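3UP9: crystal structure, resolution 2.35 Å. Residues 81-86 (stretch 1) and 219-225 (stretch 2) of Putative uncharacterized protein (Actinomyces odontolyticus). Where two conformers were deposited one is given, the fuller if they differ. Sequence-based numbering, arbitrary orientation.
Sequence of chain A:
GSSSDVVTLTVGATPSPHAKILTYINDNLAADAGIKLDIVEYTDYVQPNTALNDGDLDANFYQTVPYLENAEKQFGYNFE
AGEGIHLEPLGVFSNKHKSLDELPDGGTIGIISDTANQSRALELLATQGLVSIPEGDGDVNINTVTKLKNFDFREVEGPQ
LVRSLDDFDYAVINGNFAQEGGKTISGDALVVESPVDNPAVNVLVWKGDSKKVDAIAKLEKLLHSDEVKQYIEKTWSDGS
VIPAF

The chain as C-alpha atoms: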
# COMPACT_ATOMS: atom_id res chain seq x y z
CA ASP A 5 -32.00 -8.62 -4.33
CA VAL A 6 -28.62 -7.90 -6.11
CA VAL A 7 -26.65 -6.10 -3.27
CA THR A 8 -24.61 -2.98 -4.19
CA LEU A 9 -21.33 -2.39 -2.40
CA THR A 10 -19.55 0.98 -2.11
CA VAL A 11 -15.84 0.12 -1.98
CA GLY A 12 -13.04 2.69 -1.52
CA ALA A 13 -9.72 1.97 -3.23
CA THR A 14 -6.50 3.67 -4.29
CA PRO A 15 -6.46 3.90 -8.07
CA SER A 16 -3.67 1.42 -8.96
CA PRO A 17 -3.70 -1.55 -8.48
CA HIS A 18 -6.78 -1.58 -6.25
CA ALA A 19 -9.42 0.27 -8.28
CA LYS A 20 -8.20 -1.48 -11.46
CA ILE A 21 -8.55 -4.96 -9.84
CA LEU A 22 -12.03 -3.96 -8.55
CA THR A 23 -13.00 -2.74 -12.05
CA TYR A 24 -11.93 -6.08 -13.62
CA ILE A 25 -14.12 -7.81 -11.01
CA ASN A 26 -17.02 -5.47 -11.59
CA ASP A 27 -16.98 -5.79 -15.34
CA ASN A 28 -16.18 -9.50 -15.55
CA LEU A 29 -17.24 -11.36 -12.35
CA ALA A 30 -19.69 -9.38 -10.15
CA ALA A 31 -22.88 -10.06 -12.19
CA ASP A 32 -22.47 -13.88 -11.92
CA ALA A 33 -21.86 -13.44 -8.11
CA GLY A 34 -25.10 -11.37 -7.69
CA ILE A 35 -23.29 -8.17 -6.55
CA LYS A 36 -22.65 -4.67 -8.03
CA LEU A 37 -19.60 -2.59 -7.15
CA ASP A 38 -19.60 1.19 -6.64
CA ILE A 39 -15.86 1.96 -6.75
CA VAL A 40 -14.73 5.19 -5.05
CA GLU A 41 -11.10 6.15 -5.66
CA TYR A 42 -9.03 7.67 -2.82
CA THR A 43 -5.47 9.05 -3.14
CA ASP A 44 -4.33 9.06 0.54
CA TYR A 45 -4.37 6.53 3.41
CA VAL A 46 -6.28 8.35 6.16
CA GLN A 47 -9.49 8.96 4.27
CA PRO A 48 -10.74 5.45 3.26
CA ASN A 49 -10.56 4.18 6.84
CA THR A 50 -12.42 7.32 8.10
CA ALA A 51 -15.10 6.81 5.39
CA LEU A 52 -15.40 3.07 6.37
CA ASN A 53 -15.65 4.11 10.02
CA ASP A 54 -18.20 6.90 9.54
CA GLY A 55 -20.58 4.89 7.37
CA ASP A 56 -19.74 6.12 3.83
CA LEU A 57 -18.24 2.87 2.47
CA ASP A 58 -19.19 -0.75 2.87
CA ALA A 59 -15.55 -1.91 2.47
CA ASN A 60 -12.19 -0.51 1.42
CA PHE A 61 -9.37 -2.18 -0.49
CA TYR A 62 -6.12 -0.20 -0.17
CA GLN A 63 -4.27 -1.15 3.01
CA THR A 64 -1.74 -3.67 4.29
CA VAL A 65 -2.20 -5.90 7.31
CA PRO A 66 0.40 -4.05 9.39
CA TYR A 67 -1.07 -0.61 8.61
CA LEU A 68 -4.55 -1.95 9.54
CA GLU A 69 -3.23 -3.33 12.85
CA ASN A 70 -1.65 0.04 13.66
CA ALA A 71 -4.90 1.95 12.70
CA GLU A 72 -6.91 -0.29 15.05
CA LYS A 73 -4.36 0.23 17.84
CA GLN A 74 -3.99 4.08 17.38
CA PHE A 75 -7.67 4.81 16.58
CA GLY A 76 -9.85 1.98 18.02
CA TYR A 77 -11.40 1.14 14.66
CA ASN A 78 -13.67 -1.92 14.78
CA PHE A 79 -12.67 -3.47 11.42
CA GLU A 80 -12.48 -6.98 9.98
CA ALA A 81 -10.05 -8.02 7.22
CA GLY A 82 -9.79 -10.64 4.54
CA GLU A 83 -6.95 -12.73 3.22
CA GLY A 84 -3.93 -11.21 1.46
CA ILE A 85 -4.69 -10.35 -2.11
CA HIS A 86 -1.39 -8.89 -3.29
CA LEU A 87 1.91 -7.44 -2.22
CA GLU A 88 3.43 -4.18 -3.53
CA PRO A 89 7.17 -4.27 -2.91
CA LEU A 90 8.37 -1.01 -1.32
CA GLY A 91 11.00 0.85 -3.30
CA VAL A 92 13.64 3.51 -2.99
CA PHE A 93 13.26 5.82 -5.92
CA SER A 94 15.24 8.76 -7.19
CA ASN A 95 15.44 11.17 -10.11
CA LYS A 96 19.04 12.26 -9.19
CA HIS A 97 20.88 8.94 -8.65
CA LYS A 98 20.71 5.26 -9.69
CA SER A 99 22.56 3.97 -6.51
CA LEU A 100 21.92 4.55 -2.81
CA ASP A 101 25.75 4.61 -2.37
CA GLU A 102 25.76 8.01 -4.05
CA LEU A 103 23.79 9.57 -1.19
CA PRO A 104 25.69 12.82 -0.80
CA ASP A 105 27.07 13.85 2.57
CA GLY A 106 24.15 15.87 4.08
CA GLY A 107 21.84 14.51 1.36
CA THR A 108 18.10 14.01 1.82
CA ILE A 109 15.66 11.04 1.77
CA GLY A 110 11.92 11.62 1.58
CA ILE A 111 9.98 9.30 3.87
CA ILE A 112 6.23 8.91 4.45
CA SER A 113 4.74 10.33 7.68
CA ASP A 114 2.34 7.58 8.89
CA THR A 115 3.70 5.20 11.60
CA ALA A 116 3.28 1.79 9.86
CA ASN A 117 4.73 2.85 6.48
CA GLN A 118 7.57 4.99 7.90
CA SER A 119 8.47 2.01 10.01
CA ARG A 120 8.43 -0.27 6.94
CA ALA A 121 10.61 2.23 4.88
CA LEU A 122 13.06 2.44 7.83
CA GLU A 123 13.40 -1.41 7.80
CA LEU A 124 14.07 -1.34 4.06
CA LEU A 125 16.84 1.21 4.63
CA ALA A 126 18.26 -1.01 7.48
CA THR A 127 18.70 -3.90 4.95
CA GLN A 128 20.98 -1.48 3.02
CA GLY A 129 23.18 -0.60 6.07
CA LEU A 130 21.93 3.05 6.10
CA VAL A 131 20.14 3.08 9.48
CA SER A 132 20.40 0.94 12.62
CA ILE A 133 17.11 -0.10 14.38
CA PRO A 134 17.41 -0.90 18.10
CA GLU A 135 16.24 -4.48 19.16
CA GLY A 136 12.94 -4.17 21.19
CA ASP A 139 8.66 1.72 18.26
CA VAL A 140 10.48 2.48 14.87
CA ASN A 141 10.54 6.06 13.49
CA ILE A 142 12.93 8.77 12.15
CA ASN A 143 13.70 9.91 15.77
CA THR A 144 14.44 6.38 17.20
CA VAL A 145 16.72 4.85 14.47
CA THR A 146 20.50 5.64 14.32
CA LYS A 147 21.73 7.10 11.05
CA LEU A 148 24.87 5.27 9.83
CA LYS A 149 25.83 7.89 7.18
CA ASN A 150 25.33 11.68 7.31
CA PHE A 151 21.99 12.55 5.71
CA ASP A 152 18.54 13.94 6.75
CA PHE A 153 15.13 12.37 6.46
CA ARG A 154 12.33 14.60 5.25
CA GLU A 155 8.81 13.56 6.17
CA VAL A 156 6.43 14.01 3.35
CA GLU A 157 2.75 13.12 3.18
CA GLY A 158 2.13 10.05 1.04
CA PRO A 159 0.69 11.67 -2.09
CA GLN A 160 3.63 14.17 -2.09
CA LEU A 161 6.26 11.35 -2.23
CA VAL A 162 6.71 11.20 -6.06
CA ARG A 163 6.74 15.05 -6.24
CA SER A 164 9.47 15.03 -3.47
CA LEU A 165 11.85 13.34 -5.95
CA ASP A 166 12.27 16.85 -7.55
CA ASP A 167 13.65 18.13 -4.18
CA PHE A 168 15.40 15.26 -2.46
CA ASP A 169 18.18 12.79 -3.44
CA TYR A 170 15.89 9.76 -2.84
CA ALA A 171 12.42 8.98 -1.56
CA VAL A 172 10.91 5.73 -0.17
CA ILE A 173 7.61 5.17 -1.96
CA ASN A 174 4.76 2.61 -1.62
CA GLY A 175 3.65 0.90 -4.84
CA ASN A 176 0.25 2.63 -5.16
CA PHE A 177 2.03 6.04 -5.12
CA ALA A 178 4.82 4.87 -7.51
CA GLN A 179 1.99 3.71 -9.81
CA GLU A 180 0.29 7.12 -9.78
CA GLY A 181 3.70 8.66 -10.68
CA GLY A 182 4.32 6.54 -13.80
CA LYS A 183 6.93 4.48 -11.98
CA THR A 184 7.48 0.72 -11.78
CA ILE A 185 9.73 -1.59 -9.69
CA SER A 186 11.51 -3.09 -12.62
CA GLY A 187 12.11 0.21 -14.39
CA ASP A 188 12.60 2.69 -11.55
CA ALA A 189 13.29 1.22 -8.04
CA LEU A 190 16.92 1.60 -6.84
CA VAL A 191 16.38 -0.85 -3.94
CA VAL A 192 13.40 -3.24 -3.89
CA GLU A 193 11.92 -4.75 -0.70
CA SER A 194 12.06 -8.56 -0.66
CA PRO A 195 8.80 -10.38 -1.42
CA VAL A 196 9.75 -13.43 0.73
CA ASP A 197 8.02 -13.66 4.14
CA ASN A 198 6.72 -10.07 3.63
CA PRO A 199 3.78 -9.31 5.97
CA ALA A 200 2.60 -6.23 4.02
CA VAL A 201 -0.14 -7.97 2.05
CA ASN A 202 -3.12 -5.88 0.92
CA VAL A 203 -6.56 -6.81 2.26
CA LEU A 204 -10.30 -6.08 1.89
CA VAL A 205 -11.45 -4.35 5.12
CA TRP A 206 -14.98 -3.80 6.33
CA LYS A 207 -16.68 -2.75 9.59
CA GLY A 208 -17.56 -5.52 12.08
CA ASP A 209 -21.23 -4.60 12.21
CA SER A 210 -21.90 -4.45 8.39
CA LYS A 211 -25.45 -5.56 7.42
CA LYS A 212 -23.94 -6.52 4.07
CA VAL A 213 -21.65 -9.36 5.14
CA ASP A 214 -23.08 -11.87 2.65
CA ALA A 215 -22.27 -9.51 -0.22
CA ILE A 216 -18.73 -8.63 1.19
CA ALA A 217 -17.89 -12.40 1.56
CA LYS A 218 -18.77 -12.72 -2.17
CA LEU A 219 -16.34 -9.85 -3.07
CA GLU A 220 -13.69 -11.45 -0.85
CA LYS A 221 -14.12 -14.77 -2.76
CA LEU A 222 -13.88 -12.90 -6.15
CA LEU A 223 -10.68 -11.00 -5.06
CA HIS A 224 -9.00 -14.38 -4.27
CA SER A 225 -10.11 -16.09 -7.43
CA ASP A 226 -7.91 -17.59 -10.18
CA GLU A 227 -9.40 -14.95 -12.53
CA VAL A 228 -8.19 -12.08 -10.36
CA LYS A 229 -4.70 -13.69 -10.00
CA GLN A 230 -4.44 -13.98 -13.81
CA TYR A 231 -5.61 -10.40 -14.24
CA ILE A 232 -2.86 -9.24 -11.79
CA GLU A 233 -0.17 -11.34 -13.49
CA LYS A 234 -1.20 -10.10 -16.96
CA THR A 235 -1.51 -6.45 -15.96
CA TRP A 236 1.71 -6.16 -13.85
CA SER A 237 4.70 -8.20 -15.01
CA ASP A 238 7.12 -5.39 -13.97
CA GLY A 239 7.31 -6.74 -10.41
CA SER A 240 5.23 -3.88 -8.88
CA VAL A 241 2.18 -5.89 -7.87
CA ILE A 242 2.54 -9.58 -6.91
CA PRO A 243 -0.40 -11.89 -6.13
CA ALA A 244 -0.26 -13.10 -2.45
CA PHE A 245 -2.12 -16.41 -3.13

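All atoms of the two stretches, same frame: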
# COMPACT_ATOMS: atom_id res chain seq x y z
N ALA A 81 -10.82 -7.90 8.45
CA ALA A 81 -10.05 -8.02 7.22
C ALA A 81 -10.07 -9.45 6.65
O ALA A 81 -10.19 -10.49 7.35
CB ALA A 81 -8.63 -7.56 7.41
N GLY A 82 -9.91 -9.46 5.34
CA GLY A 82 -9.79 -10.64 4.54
C GLY A 82 -8.38 -11.09 4.37
O GLY A 82 -7.46 -10.50 4.95
N GLU A 83 -8.23 -12.15 3.59
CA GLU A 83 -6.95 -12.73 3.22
C GLU A 83 -6.14 -11.81 2.30
O GLU A 83 -6.68 -11.09 1.50
CB GLU A 83 -7.19 -14.00 2.42
CG GLU A 83 -7.69 -15.18 3.19
CD GLU A 83 -7.87 -16.41 2.29
OE1 GLU A 83 -6.82 -16.89 1.76
OE2 GLU A 83 -9.04 -16.88 2.14
N GLY A 84 -4.83 -11.91 2.36
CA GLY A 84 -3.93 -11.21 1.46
C GLY A 84 -4.31 -11.41 0.02
O GLY A 84 -4.52 -12.54 -0.46
N ILE A 85 -4.44 -10.31 -0.67
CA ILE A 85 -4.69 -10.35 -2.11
C ILE A 85 -3.39 -10.19 -2.91
O ILE A 85 -3.11 -11.00 -3.77
CB ILE A 85 -5.74 -9.29 -2.50
CG1 ILE A 85 -7.02 -9.66 -1.73
CG2 ILE A 85 -5.96 -9.23 -4.07
CD1 ILE A 85 -7.85 -8.43 -1.45
N HIS A 86 -2.63 -9.14 -2.62
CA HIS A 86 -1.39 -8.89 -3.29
C HIS A 86 -0.45 -8.09 -2.42
O HIS A 86 -0.86 -7.46 -1.45
CB HIS A 86 -1.63 -8.12 -4.57
CG HIS A 86 -2.08 -6.70 -4.34
ND1 HIS A 86 -3.36 -6.37 -4.31
CD2 HIS A 86 -1.36 -5.54 -4.14
CE1 HIS A 86 -3.47 -5.04 -4.08
NE2 HIS A 86 -2.25 -4.54 -4.00
N LEU A 219 -17.43 -10.66 -2.55
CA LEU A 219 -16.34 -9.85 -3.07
C LEU A 219 -14.99 -10.42 -2.61
O LEU A 219 -14.04 -10.58 -3.42
CB LEU A 219 -16.51 -8.36 -2.66
CG LEU A 219 -15.40 -7.38 -3.03
CD1 LEU A 219 -15.18 -7.45 -4.52
CD2 LEU A 219 -15.72 -5.97 -2.53
N GLU A 220 -14.89 -10.76 -1.33
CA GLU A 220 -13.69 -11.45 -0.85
C GLU A 220 -13.35 -12.71 -1.71
O GLU A 220 -12.21 -12.88 -2.14
CB GLU A 220 -13.83 -11.80 0.65
CG GLU A 220 -12.73 -12.70 1.24
CD GLU A 220 -11.35 -12.03 1.26
OE1 GLU A 220 -11.25 -10.79 1.09
OE2 GLU A 220 -10.37 -12.76 1.49
N LYS A 221 -14.33 -13.58 -1.96
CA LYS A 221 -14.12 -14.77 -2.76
C LYS A 221 -13.66 -14.39 -4.20
O LYS A 221 -12.66 -14.93 -4.69
CB LYS A 221 -15.35 -15.67 -2.70
CG LYS A 221 -15.34 -16.83 -3.65
CD LYS A 221 -15.97 -18.10 -3.09
CE LYS A 221 -15.63 -19.30 -4.00
NZ LYS A 221 -15.14 -20.52 -3.27
N LEU A 222 -14.28 -13.36 -4.81
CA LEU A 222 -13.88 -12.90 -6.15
C LEU A 222 -12.42 -12.34 -6.21
O LEU A 222 -11.64 -12.65 -7.13
CB LEU A 222 -14.92 -11.91 -6.74
CG LEU A 222 -16.37 -12.38 -6.92
CD1 LEU A 222 -17.21 -11.23 -7.44
CD2 LEU A 222 -16.50 -13.63 -7.79
N LEU A 223 -12.05 -11.55 -5.20
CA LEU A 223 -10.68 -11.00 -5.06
C LEU A 223 -9.58 -12.06 -4.89
O LEU A 223 -8.43 -11.76 -5.14
CB LEU A 223 -10.62 -10.02 -3.89
CG LEU A 223 -10.99 -8.56 -4.11
CD1 LEU A 223 -11.24 -7.91 -2.75
CD2 LEU A 223 -9.91 -7.83 -4.89
N HIS A 224 -9.95 -13.26 -4.42
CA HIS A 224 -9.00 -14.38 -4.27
C HIS A 224 -9.27 -15.47 -5.22
O HIS A 224 -8.94 -16.59 -4.98
CB HIS A 224 -9.02 -14.96 -2.88
CG HIS A 224 -8.48 -14.04 -1.90
ND1 HIS A 224 -9.20 -13.03 -1.43
CD2 HIS A 224 -7.22 -13.94 -1.34
CE1 HIS A 224 -8.46 -12.31 -0.59
NE2 HIS A 224 -7.25 -12.89 -0.51
N SER A 225 -9.86 -15.14 -6.36
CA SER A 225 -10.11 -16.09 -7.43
C SER A 225 -8.90 -16.25 -8.35
O SER A 225 -8.01 -15.41 -8.35
CB SER A 225 -11.31 -15.66 -8.27
OG SER A 225 -11.08 -14.45 -8.97
O HOH W 1 -8.94 -9.48 1.52

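The second stretch is the last turn of a helix, residues 219 to 223, followed by His 224, the first residue to leave helical geometry, and by Ser 225, whose OG donates to Leu 222 O at 2.6 Å and caps a backbone N just past the stretch. The first stretch passes beside this helix end, its CA atoms coming nearest at Gly 82 and Glu 220 (6.7 Å) and at Ile 85 and His 224 (6.3 Å). The contact is small, burying about 300 Å², and much of its bonding runs between side chains of the helix end and the backbone of the passing segment.

Glu 220 supplies carboxylate acceptors to the first stretch and its water. Its CA-to-CB bond points sideways, but the long side chain carries the carboxylate across, where Glu 220 OE2 accepts a hydrogen bond from the backbone N of Glu 83 at 3.1 Å. The other oxygen is served by a water, which donates through its O to Glu 220 OE1 (2.7 Å) and to Glu 83 O (2.8 Å) and so links two acceptors that could not bond to each other directly. Gly 82 suits this spot because it has no side chain: its CA lies 3.7 Å from Glu 220 OE1, and a CB in the ideal position would fall 2.3 Å from that oxygen, a clash. The carboxylates of Glu 83 and Glu 220 carry like charges, with Glu 83 OE2 4.4 Å from Glu 220 OE2; they are not paired with each other, and the hydrogen bond in this approach is the one from Glu 83 N to Glu 220 OE2.

His 224 supplies two donors, one from each ring nitrogen; donating from both requires the doubly protonated, positively charged form, and the ring lies among oxygen acceptors that suit it. His 224 ND1 gives a nearly straight hydrogen bond to Glu 220 O, at 3.1 Å and 168°, which ties the ring back to the helix end. Glu 220 O also receives a weak bond from the backbone N of His 224, at 3.2 Å. With the ring thus anchored, His 224 NE2 points into the first stretch and lies 2.8 Å from both Glu 83 O and Gly 84 O. The two carbonyls sit at the ring's edge, near its plane, and share the donor; at angles of 123° and 126°, both bonds are weak. Glu 83 O is therefore satisfied twice, by the ring and by the water.

Ile 85 adds the apolar part. Buried, it reaches the helix with the end of its side chain: Ile 85 CD1 packs against Leu 223 CD1 at 3.7 Å. The CA-to-CB bond of Leu 223 points toward the first stretch, so two branched aliphatic side chains meet beside the polar network. Separately, Ile 85 CG1 makes a tight contact with the ring, 3.2 Å from His 224 CE1.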